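Local coordinates for protein Fc fragment of IgE receptor II (Bos taurus, PDB 6PWS) that probably acts as the low-affinity IgE receptor CD23 and binds mannose-type sugar through a calcium ion in its C-type lectin domain, at residues 14-19 with 53-58; 65-70 with 112-117; 73-78 with 96-101. All coordinates share one frame; numbering follows the deposited sequence.

Interaction 1: 14-19 with 53-58; sequences IYFQKK and QDFLTK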
loop_
_atom_site.group_PDB
_atom_site.type_symbol
_atom_site.label_atom_id
_atom_site.label_comp_id
_atom_site.label_asym_id
_atom_site.label_seq_id
_atom_site.Cartn_x
_atom_site.Cartn_y
_atom_site.Cartn_z
ATOM N N ILE A 14 9.640 -1.515 10.655
ATOM C CA ILE A 14 9.676 -0.193 11.280
ATOM C C ILE A 14 8.370 0.028 12.040
ATOM O O ILE A 14 7.281 -0.121 11.468
ATOM C CB ILE A 14 9.854 0.905 10.211
ATOM C CG1 ILE A 14 11.073 0.630 9.320
ATOM C CG2 ILE A 14 9.947 2.281 10.868
ATOM C CD1 ILE A 14 12.416 0.618 10.049
ATOM N N TYR A 15 8.478 0.427 13.309
ATOM C CA TYR A 15 7.315 0.620 14.165
ATOM C C TYR A 15 6.696 2.011 14.009
ATOM O O TYR A 15 7.404 3.026 14.004
ATOM C CB TYR A 15 7.711 0.422 15.639
ATOM C CG TYR A 15 6.552 0.780 16.540
ATOM C CD1 TYR A 15 5.466 -0.076 16.662
ATOM C CD2 TYR A 15 6.497 2.001 17.202
ATOM C CE1 TYR A 15 4.377 0.258 17.426
ATOM C CE2 TYR A 15 5.403 2.344 17.977
ATOM C CZ TYR A 15 4.350 1.461 18.087
ATOM O OH TYR A 15 3.241 1.776 18.831
ATOM N N PHE A 16 5.363 2.058 13.930
ATOM C CA PHE A 16 4.633 3.322 14.030
ATOM C C PHE A 16 3.222 3.041 14.522
ATOM O O PHE A 16 2.497 2.252 13.903
ATOM C CB PHE A 16 4.579 4.064 12.689
ATOM C CG PHE A 16 3.812 5.359 12.753
ATOM C CD1 PHE A 16 4.406 6.503 13.262
ATOM C CD2 PHE A 16 2.498 5.435 12.312
ATOM C CE1 PHE A 16 3.713 7.694 13.330
ATOM C CE2 PHE A 16 1.800 6.623 12.389
ATOM C CZ PHE A 16 2.410 7.753 12.892
ATOM N N GLN A 17 2.833 3.688 15.626
ATOM C CA GLN A 17 1.458 3.679 16.132
ATOM C C GLN A 17 0.753 2.334 15.991
ATOM O O GLN A 17 -0.219 2.190 15.236
ATOM C CB GLN A 17 0.643 4.814 15.503
ATOM C CG GLN A 17 1.173 6.184 15.886
ATOM C CD GLN A 17 0.271 7.322 15.460
ATOM O OE1 GLN A 17 -0.748 7.118 14.792
ATOM N NE2 GLN A 17 0.641 8.536 15.848
ATOM N N LYS A 18 1.227 1.355 16.756
ATOM C CA LYS A 18 0.605 0.047 16.944
ATOM C C LYS A 18 0.848 -0.893 15.774
ATOM O O LYS A 18 0.369 -2.037 15.819
ATOM C CB LYS A 18 -0.908 0.121 17.197
ATOM C CG LYS A 18 -1.303 1.162 18.199
ATOM C CD LYS A 18 -2.749 1.517 18.002
ATOM C CE LYS A 18 -3.319 2.140 19.238
ATOM N NZ LYS A 18 -2.908 3.545 19.487
ATOM N N LYS A 19 1.548 -0.458 14.733
ATOM C CA LYS A 19 1.771 -1.275 13.556
ATOM C C LYS A 19 3.254 -1.296 13.216
ATOM O O LYS A 19 4.048 -0.485 13.703
ATOM C CB LYS A 19 0.923 -0.776 12.369
ATOM C CG LYS A 19 -0.570 -1.046 12.562
ATOM C CD LYS A 19 -1.444 -0.428 11.469
ATOM C CE LYS A 19 -1.128 -0.991 10.089
ATOM N NZ LYS A 19 -2.083 -0.483 9.061
ATOM N N GLN A 53 -0.745 8.033 7.088
ATOM C CA GLN A 53 -0.313 8.452 5.762
ATOM C C GLN A 53 0.955 9.295 5.834
ATOM O O GLN A 53 1.852 9.135 5.004
ATOM C CB GLN A 53 -1.421 9.222 5.048
ATOM C CG GLN A 53 -1.005 9.681 3.649
ATOM C CD GLN A 53 -0.747 8.515 2.711
ATOM O OE1 GLN A 53 -1.636 7.697 2.475
ATOM N NE2 GLN A 53 0.457 8.441 2.159
ATOM N N ASP A 54 1.052 10.211 6.803
ATOM C CA ASP A 54 2.233 11.068 6.913
ATOM C C ASP A 54 3.489 10.227 7.131
ATOM O O ASP A 54 4.540 10.489 6.529
ATOM C CB ASP A 54 2.010 12.063 8.065
ATOM C CG ASP A 54 3.256 12.843 8.447
ATOM O OD1 ASP A 54 3.649 13.731 7.668
ATOM O OD2 ASP A 54 3.829 12.609 9.543
ATOM N N PHE A 55 3.396 9.211 7.993
ATOM C CA PHE A 55 4.522 8.308 8.220
ATOM C C PHE A 55 4.992 7.706 6.901
ATOM O O PHE A 55 6.193 7.634 6.616
ATOM C CB PHE A 55 4.095 7.223 9.224
ATOM C CG PHE A 55 5.057 6.065 9.334
ATOM C CD1 PHE A 55 4.851 4.914 8.589
ATOM C CD2 PHE A 55 6.171 6.117 10.166
ATOM C CE1 PHE A 55 5.726 3.845 8.671
ATOM C CE2 PHE A 55 7.051 5.046 10.244
ATOM C CZ PHE A 55 6.825 3.912 9.497
ATOM N N LEU A 56 4.037 7.249 6.084
ATOM C CA LEU A 56 4.339 6.608 4.804
ATOM C C LEU A 56 4.843 7.608 3.767
ATOM O O LEU A 56 5.826 7.335 3.070
ATOM C CB LEU A 56 3.095 5.878 4.290
ATOM C CG LEU A 56 2.652 4.701 5.167
ATOM C CD1 LEU A 56 1.296 4.205 4.715
ATOM C CD2 LEU A 56 3.675 3.573 5.166
ATOM N N THR A 57 4.176 8.759 3.629
ATOM C CA THR A 57 4.587 9.774 2.665
ATOM C C THR A 57 6.040 10.154 2.867
ATOM O O THR A 57 6.812 10.262 1.910
ATOM C CB THR A 57 3.688 10.999 2.831
ATOM O OG1 THR A 57 2.391 10.661 2.344
ATOM C CG2 THR A 57 4.236 12.223 2.084
ATOM N N LYS A 58 6.430 10.364 4.117
ATOM C CA LYS A 58 7.785 10.826 4.386
ATOM C C LYS A 58 8.836 9.799 4.000
ATOM O O LYS A 58 9.979 10.183 3.733
ATOM C CB LYS A 58 7.901 11.217 5.859
ATOM C CG LYS A 58 7.101 12.476 6.173
ATOM C CD LYS A 58 7.259 12.949 7.615
ATOM C CE LYS A 58 6.926 11.848 8.602
ATOM N NZ LYS A 58 6.651 12.392 9.974
#

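Interaction 2: 65-70 with 112-117; sequences SWIGLR and GKWNDA. With CA (calcium ion), chain B; MMA (methyl alpha-D-mannopyranoside), chain D.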
loop_
_atom_site.group_PDB
_atom_site.type_symbol
_atom_site.label_atom_id
_atom_site.label_comp_id
_atom_site.label_asym_id
_atom_site.label_seq_id
_atom_site.Cartn_x
_atom_site.Cartn_y
_atom_site.Cartn_z
ATOM N N SER A 65 5.159 3.085 -5.314
ATOM C CA SER A 65 5.124 1.848 -4.545
ATOM C C SER A 65 3.699 1.320 -4.379
ATOM O O SER A 65 2.753 2.088 -4.207
ATOM C CB SER A 65 5.777 2.028 -3.168
ATOM O OG SER A 65 5.204 3.087 -2.413
ATOM N N TRP A 66 3.559 -0.000 -4.384
ATOM C CA TRP A 66 2.243 -0.598 -4.202
ATOM C C TRP A 66 1.766 -0.506 -2.750
ATOM O O TRP A 66 2.550 -0.661 -1.805
ATOM C CB TRP A 66 2.275 -2.073 -4.582
ATOM C CG TRP A 66 2.453 -2.363 -6.035
ATOM C CD1 TRP A 66 3.461 -3.082 -6.595
ATOM C CD2 TRP A 66 1.592 -1.973 -7.113
ATOM N NE1 TRP A 66 3.286 -3.174 -7.957
ATOM C CE2 TRP A 66 2.139 -2.504 -8.299
ATOM C CE3 TRP A 66 0.419 -1.210 -7.193
ATOM C CZ2 TRP A 66 1.544 -2.315 -9.547
ATOM C CZ3 TRP A 66 -0.167 -1.012 -8.437
ATOM C CH2 TRP A 66 0.396 -1.569 -9.596
ATOM N N ILE A 67 0.448 -0.315 -2.599
ATOM C CA ILE A 67 -0.235 -0.426 -1.319
ATOM C C ILE A 67 -1.359 -1.470 -1.426
ATOM O O ILE A 67 -1.675 -1.986 -2.499
ATOM C CB ILE A 67 -0.748 0.939 -0.796
ATOM C CG1 ILE A 67 -1.875 1.510 -1.663
ATOM C CG2 ILE A 67 0.418 1.919 -0.668
ATOM C CD1 ILE A 67 -2.544 2.744 -1.045
ATOM N N GLY A 68 -1.969 -1.776 -0.280
ATOM C CA GLY A 68 -2.932 -2.854 -0.168
ATOM C C GLY A 68 -4.369 -2.448 -0.441
ATOM O O GLY A 68 -5.263 -2.696 0.377
ATOM N N LEU A 69 -4.614 -1.865 -1.614
ATOM C CA LEU A 69 -5.916 -1.317 -1.986
ATOM C C LEU A 69 -6.160 -1.663 -3.451
ATOM O O LEU A 69 -5.260 -1.491 -4.281
ATOM C CB LEU A 69 -5.922 0.204 -1.748
ATOM C CG LEU A 69 -7.260 0.926 -1.902
ATOM C CD1 LEU A 69 -8.275 0.457 -0.868
ATOM C CD2 LEU A 69 -7.035 2.437 -1.784
ATOM N N ARG A 70 -7.353 -2.179 -3.770
ATOM C CA ARG A 70 -7.649 -2.641 -5.122
ATOM C C ARG A 70 -9.156 -2.629 -5.340
ATOM O O ARG A 70 -9.928 -2.738 -4.388
ATOM C CB ARG A 70 -7.074 -4.049 -5.375
ATOM C CG ARG A 70 -7.838 -5.225 -4.765
ATOM C CD ARG A 70 -7.840 -5.305 -3.228
ATOM N NE ARG A 70 -8.551 -6.512 -2.788
ATOM C CZ ARG A 70 -8.720 -6.909 -1.520
ATOM N NH1 ARG A 70 -8.213 -6.185 -0.525
ATOM N NH2 ARG A 70 -9.407 -8.020 -1.249
ATOM N N GLY A 112 3.577 10.298 -2.179
ATOM C CA GLY A 112 2.647 9.650 -1.280
ATOM C C GLY A 112 1.196 9.688 -1.708
ATOM O O GLY A 112 0.380 8.947 -1.138
ATOM N N LYS A 113 0.840 10.522 -2.689
ATOM C CA LYS A 113 -0.536 10.588 -3.170
ATOM C C LYS A 113 -0.880 9.302 -3.917
ATOM O O LYS A 113 -0.039 8.706 -4.591
ATOM C CB LYS A 113 -0.723 11.800 -4.079
ATOM C CG LYS A 113 -0.620 13.152 -3.375
ATOM C CD LYS A 113 -1.824 13.430 -2.496
ATOM C CE LYS A 113 -1.686 14.718 -1.701
ATOM N NZ LYS A 113 -2.820 14.872 -0.771
ATOM N N TRP A 114 -2.137 8.873 -3.807
ATOM C CA TRP A 114 -2.544 7.592 -4.356
ATOM C C TRP A 114 -2.987 7.711 -5.812
ATOM O O TRP A 114 -3.639 8.680 -6.213
ATOM C CB TRP A 114 -3.691 6.974 -3.560
ATOM C CG TRP A 114 -3.479 6.827 -2.085
ATOM C CD1 TRP A 114 -2.327 6.988 -1.360
ATOM C CD2 TRP A 114 -4.500 6.489 -1.146
ATOM N NE1 TRP A 114 -2.570 6.759 -0.024
ATOM C CE2 TRP A 114 -3.900 6.459 0.131
ATOM C CE3 TRP A 114 -5.867 6.205 -1.263
ATOM C CZ2 TRP A 114 -4.628 6.195 1.288
ATOM C CZ3 TRP A 114 -6.586 5.932 -0.112
ATOM C CH2 TRP A 114 -5.968 5.927 1.148
ATOM N N ASN A 115 -2.666 6.677 -6.587
ATOM C CA ASN A 115 -3.067 6.564 -7.979
ATOM C C ASN A 115 -3.470 5.117 -8.248
ATOM O O ASN A 115 -2.736 4.199 -7.877
ATOM C CB ASN A 115 -1.892 6.930 -8.897
ATOM C CG ASN A 115 -2.203 6.671 -10.344
ATOM O OD1 ASN A 115 -3.285 7.031 -10.818
ATOM N ND2 ASN A 115 -1.287 6.032 -11.052
ATOM N N ASP A 116 -4.614 4.905 -8.901
ATOM C CA ASP A 116 -4.895 3.585 -9.457
ATOM C C ASP A 116 -4.033 3.356 -10.694
ATOM O O ASP A 116 -3.862 4.250 -11.532
ATOM C CB ASP A 116 -6.401 3.359 -9.724
ATOM C CG ASP A 116 -7.034 4.322 -10.722
ATOM O OD1 ASP A 116 -6.490 5.428 -10.943
ATOM O OD2 ASP A 116 -8.116 3.953 -11.226
ATOM N N ALA A 117 -3.468 2.154 -10.788
ATOM C CA ALA A 117 -2.534 1.811 -11.849
ATOM C C ALA A 117 -2.871 0.448 -12.435
ATOM O O ALA A 117 -3.615 -0.353 -11.860
ATOM C CB ALA A 117 -1.099 1.814 -11.308
HETATM CA CA CA B . -4.910 6.277 -12.492
HETATM C C1 MMA D . -1.059 7.638 -16.596
HETATM C C2 MMA D . -1.226 6.611 -15.486
HETATM C C3 MMA D . -2.581 6.770 -14.904
HETATM C C4 MMA D . -2.781 8.146 -14.335
HETATM C C5 MMA D . -2.505 9.221 -15.385
HETATM C C6 MMA D . -2.488 10.575 -14.739
HETATM C C7 MMA D . -2.173 8.266 -18.593
HETATM O O1 MMA D . -2.030 7.366 -17.516
HETATM O O2 MMA D . -0.248 6.783 -14.446
HETATM O O3 MMA D . -2.783 5.828 -13.829
HETATM O O4 MMA D . -4.118 8.214 -13.847
HETATM O O5 MMA D . -1.202 9.022 -16.044
HETATM O O6 MMA D . -2.207 11.543 -15.714
#

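Interaction 3: 73-78 with 96-101; sequences DIEGEF and PNDAGQ. With CA (calcium ion), chain C; CA (calcium ion), chain B; MMA (methyl alpha-D-mannopyranoside), chain D.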
loop_
_atom_site.group_PDB
_atom_site.type_symbol
_atom_site.label_atom_id
_atom_site.label_comp_id
_atom_site.label_asym_id
_atom_site.label_seq_id
_atom_site.Cartn_x
_atom_site.Cartn_y
_atom_site.Cartn_z
ATOM N N ASP A 73 -12.363 -6.855 -7.800
ATOM C CA ASP A 73 -13.552 -7.714 -7.776
ATOM C C ASP A 73 -14.789 -7.015 -8.322
ATOM O O ASP A 73 -15.551 -7.599 -9.102
ATOM C CB ASP A 73 -13.808 -8.231 -6.364
ATOM C CG ASP A 73 -12.794 -9.269 -5.925
ATOM O OD1 ASP A 73 -12.089 -9.834 -6.798
ATOM O OD2 ASP A 73 -12.702 -9.504 -4.701
ATOM N N ILE A 74 -15.026 -5.784 -7.901
ATOM C CA ILE A 74 -16.095 -4.961 -8.453
ATOM C C ILE A 74 -15.477 -3.610 -8.766
ATOM O O ILE A 74 -14.975 -2.931 -7.861
ATOM C CB ILE A 74 -17.298 -4.799 -7.506
ATOM C CG1 ILE A 74 -18.001 -6.135 -7.267
ATOM C CG2 ILE A 74 -18.289 -3.775 -8.087
ATOM C CD1 ILE A 74 -19.104 -6.063 -6.233
ATOM N N GLU A 75 -15.517 -3.220 -10.034
ATOM C CA GLU A 75 -14.959 -1.948 -10.451
ATOM C C GLU A 75 -15.557 -0.821 -9.622
ATOM O O GLU A 75 -16.774 -0.742 -9.429
ATOM C CB GLU A 75 -15.231 -1.731 -11.936
ATOM C CG GLU A 75 -14.737 -0.399 -12.485
ATOM C CD GLU A 75 -13.247 -0.149 -12.250
ATOM O OE1 GLU A 75 -12.468 -1.121 -12.223
ATOM O OE2 GLU A 75 -12.852 1.035 -12.100
ATOM N N GLY A 76 -14.685 0.046 -9.116
ATOM C CA GLY A 76 -15.086 1.162 -8.301
ATOM C C GLY A 76 -15.313 0.862 -6.834
ATOM O O GLY A 76 -15.580 1.804 -6.066
ATOM N N GLU A 77 -15.269 -0.406 -6.427
ATOM C CA GLU A 77 -15.419 -0.806 -5.030
ATOM C C GLU A 77 -14.031 -1.183 -4.524
ATOM O O GLU A 77 -13.538 -2.276 -4.796
ATOM C CB GLU A 77 -16.414 -1.955 -4.889
ATOM C CG GLU A 77 -17.847 -1.548 -5.200
ATOM C CD GLU A 77 -18.897 -2.572 -4.789
ATOM O OE1 GLU A 77 -18.539 -3.631 -4.224
ATOM O OE2 GLU A 77 -20.093 -2.313 -5.038
ATOM N N PHE A 78 -13.397 -0.263 -3.805
ATOM C CA PHE A 78 -12.064 -0.519 -3.282
ATOM C C PHE A 78 -12.144 -1.297 -1.973
ATOM O O PHE A 78 -13.065 -1.113 -1.167
ATOM C CB PHE A 78 -11.265 0.786 -3.152
ATOM C CG PHE A 78 -10.839 1.315 -4.489
ATOM C CD1 PHE A 78 -11.648 2.187 -5.203
ATOM C CD2 PHE A 78 -9.677 0.845 -5.093
ATOM C CE1 PHE A 78 -11.289 2.598 -6.467
ATOM C CE2 PHE A 78 -9.314 1.251 -6.351
ATOM C CZ PHE A 78 -10.124 2.131 -7.047
ATOM N N PRO A 96 -9.082 8.022 -8.168
ATOM C CA PRO A 96 -8.778 7.047 -9.220
ATOM C C PRO A 96 -9.555 7.399 -10.498
ATOM O O PRO A 96 -10.664 7.943 -10.437
ATOM C CB PRO A 96 -9.273 5.733 -8.616
ATOM C CG PRO A 96 -10.450 6.159 -7.756
ATOM C CD PRO A 96 -10.037 7.494 -7.176
ATOM N N ASN A 97 -8.965 7.080 -11.647
ATOM C CA ASN A 97 -9.568 7.394 -12.935
ATOM C C ASN A 97 -9.786 6.187 -13.844
ATOM O O ASN A 97 -10.337 6.357 -14.942
ATOM C CB ASN A 97 -8.784 8.502 -13.655
ATOM C CG ASN A 97 -7.355 8.119 -13.989
ATOM O OD1 ASN A 97 -6.897 7.006 -13.714
ATOM N ND2 ASN A 97 -6.640 9.055 -14.608
ATOM N N ASP A 98 -9.387 4.989 -13.428
ATOM C CA ASP A 98 -9.568 3.765 -14.214
ATOM C C ASP A 98 -9.108 3.967 -15.659
ATOM O O ASP A 98 -9.811 3.638 -16.623
ATOM C CB ASP A 98 -10.999 3.233 -14.134
ATOM C CG ASP A 98 -11.066 1.723 -14.361
ATOM O OD1 ASP A 98 -10.249 0.992 -13.740
ATOM O OD2 ASP A 98 -11.918 1.262 -15.158
ATOM N N ALA A 99 -7.893 4.493 -15.807
ATOM C CA ALA A 99 -7.343 4.836 -17.110
ATOM C C ALA A 99 -6.862 3.595 -17.878
ATOM O O ALA A 99 -7.034 2.451 -17.456
ATOM C CB ALA A 99 -6.233 5.870 -16.955
ATOM N N GLY A 100 -6.267 3.818 -19.042
ATOM C CA GLY A 100 -5.999 2.692 -19.926
ATOM C C GLY A 100 -7.304 1.992 -20.234
ATOM O O GLY A 100 -8.351 2.626 -20.370
ATOM N N GLN A 101 -7.262 0.665 -20.320
ATOM C CA GLN A 101 -8.487 -0.119 -20.377
ATOM C C GLN A 101 -8.860 -0.692 -19.011
ATOM O O GLN A 101 -9.694 -1.603 -18.937
ATOM C CB GLN A 101 -8.429 -1.212 -21.442
ATOM C CG GLN A 101 -8.005 -0.707 -22.799
ATOM C CD GLN A 101 -6.519 -0.801 -22.967
ATOM O OE1 GLN A 101 -5.924 -1.868 -22.753
ATOM N NE2 GLN A 101 -5.897 0.303 -23.350
HETATM CA CA CA C . -10.550 0.162 -11.434
HETATM CA CA CA B . -4.910 6.277 -12.492
HETATM C C1 MMA D . -1.059 7.638 -16.596
HETATM C C2 MMA D . -1.226 6.611 -15.486
HETATM C C3 MMA D . -2.581 6.770 -14.904
HETATM C C4 MMA D . -2.781 8.146 -14.335
HETATM C C5 MMA D . -2.505 9.221 -15.385
HETATM C C6 MMA D . -2.488 10.575 -14.739
HETATM C C7 MMA D . -2.173 8.266 -18.593
HETATM O O1 MMA D . -2.030 7.366 -17.516
HETATM O O2 MMA D . -0.248 6.783 -14.446
HETATM O O3 MMA D . -2.783 5.828 -13.829
HETATM O O4 MMA D . -4.118 8.214 -13.847
HETATM O O5 MMA D . -1.202 9.022 -16.044
HETATM O O6 MMA D . -2.207 11.543 -15.714
HETATM O O HOH W 1 -11.564 -1.524 -14.924
HETATM O O HOH W 2 -10.283 2.374 -10.639
#

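Interaction 1: 14-19 with 53-58
F16 and F55 join the strand 14-16 to the helix 50-59 through an offset aromatic pair. The ring planes are 18° apart, with centroids separated by 4.7 Å, and are so displaced that little of one ring lies over the other. What lies over each ring is the other residue's CB: F55 CB sits over the centre of the F16 ring, 3.8 Å from its centroid, and F16 CB lies nearer the rim of the F55 ring. These are two reciprocal CH-pi contacts, made as the side chains pass in opposite directions. With CG of F16 anti to the backbone N, chi1 179° carries the F16 ring past the F55 ring to lie against F55 CB; Q17 CG lies on its other face.

I14 CG2 meets the edge of the F55 ring near its plane, 3.8 Å from F55 CZ.

Hydrogen bonds shape the strand's end. F16 N donates to K19 O and K19 N to F16 O, closing a type I' turn, and K18 N donates to Y15 OH at 2.9 Å. The resulting hairpin, formed with strand 19-25 and packed on helix 50-59 by its I14 and F16 side, is characteristic of the N-terminal extension of long-form C-type lectin domains.

Interaction 2: 65-70 with 112-117
Two signature sequences of the C-type lectin fold meet here: W66-I67-G68-L69, the WIGL motif of the core, and W114-N115-D116, the WND motif whose last two residues belong to the sugar-binding calcium site. The contact is apolar and buried. I67 CD1 stands over the face of the W114 five-membered ring, 4.0 Å from its centroid and 5° off the normal, a CH-pi contact. I67 CG1 lies between the backbone N and the carbonyl carbon (chi1 67°), and the chain then runs extended, so its terminal methyl leads onto the indole. L69 reaches the six-membered part, its CD2 3.9 Å from W114 CZ3. Both aliphatic side chains cross the indole at about a right angle. At the other end, W66 brings the far tip of its indole to A117, CH2 to CB 4.1 Å, although its CB points away from that strand.

The polar edges are satisfied outside the contact: W114 NE1 by Q53 OE1, and W66 NE1 by K28 O. D116 grips the calcium twice, with OD1 at 2.4 Å and backbone O at 2.5 Å. The mannoside adds its O3 and O4, and N115, E95, N97 and E103 complete the site. D116 OD2 accepts from D98 N, a bond consistent with fixing the carboxylate's rotation.

G68 centres an inverse gamma turn where the chain turns from strand 65-67 to strand 69-70. Strand 105-108 runs between 65-67 and 114-117 and pairs with both; I67 packs on its V106 and A117 on its M107. Strand 123-131 flanks 65-67 on its other edge, and W80 of strand 79-80 touches I67 and L69.

Interaction 3: 73-78 with 96-101
The carboxylates of E75 and D98 meet with their planes 33° apart. E75 OE2 stands over one face of the D98 group, 3.0 Å from D98 CG, with the calcium ion on that same side; D98 OD2 in turn stands over a face of the E75 carboxylate, while the calcium sits near its plane, between OE1 and OE2. E75 chelates the ion with OE1 at 2.4 Å and OE2 at 2.5 Å, D98 with OD1 alone, at 2.5 Å. A bend at chi2 (56°) turns the E75 carboxylate onto it. A water within donating reach of both E75 OE1 (2.9 Å) and D98 OD2 (2.8 Å) lies between the carboxylates, but has more acceptors nearby than protons; D71, E103, N104 and another water complete the coordination.

This is the auxiliary calcium site of the long-loop region of C-type lectins. P96 and N97 belong to E95-P96-N97, the EPN motif of mannose-type binding, whose proline follows a cis peptide bond. N97 OD1 binds the second calcium, and its ND2 donates to the mannoside O4 at 2.8 Å, a bent bond.

Beside the calcium site, P96 approaches the F78 ring obliquely, F78 CE1 to P96 CG 3.9 Å.

How the interactions relate
The three contacts run from the N-terminal hairpin to the sugar site. Interactions 1 and 2 have centres about 16 Å apart and touch where the bond between Q53 and W114 joins helix 50-59 to the WND strand, with T57 OG1 packing on G112 CA at 3.8 Å. Interactions 2 and 3 are closer, about 12 Å between centres, and share one calcium and its mannoside; interaction 3 lies within the chain loop that interaction 2 closes. D116 OD1 approaches N97 N to 3.1 Å, probably a hydrogen bond, tying the WND and EPN sequences together. Interaction 1 is distant from interaction 3, about 27 Å between centres and on the opposite side of the chain's centre.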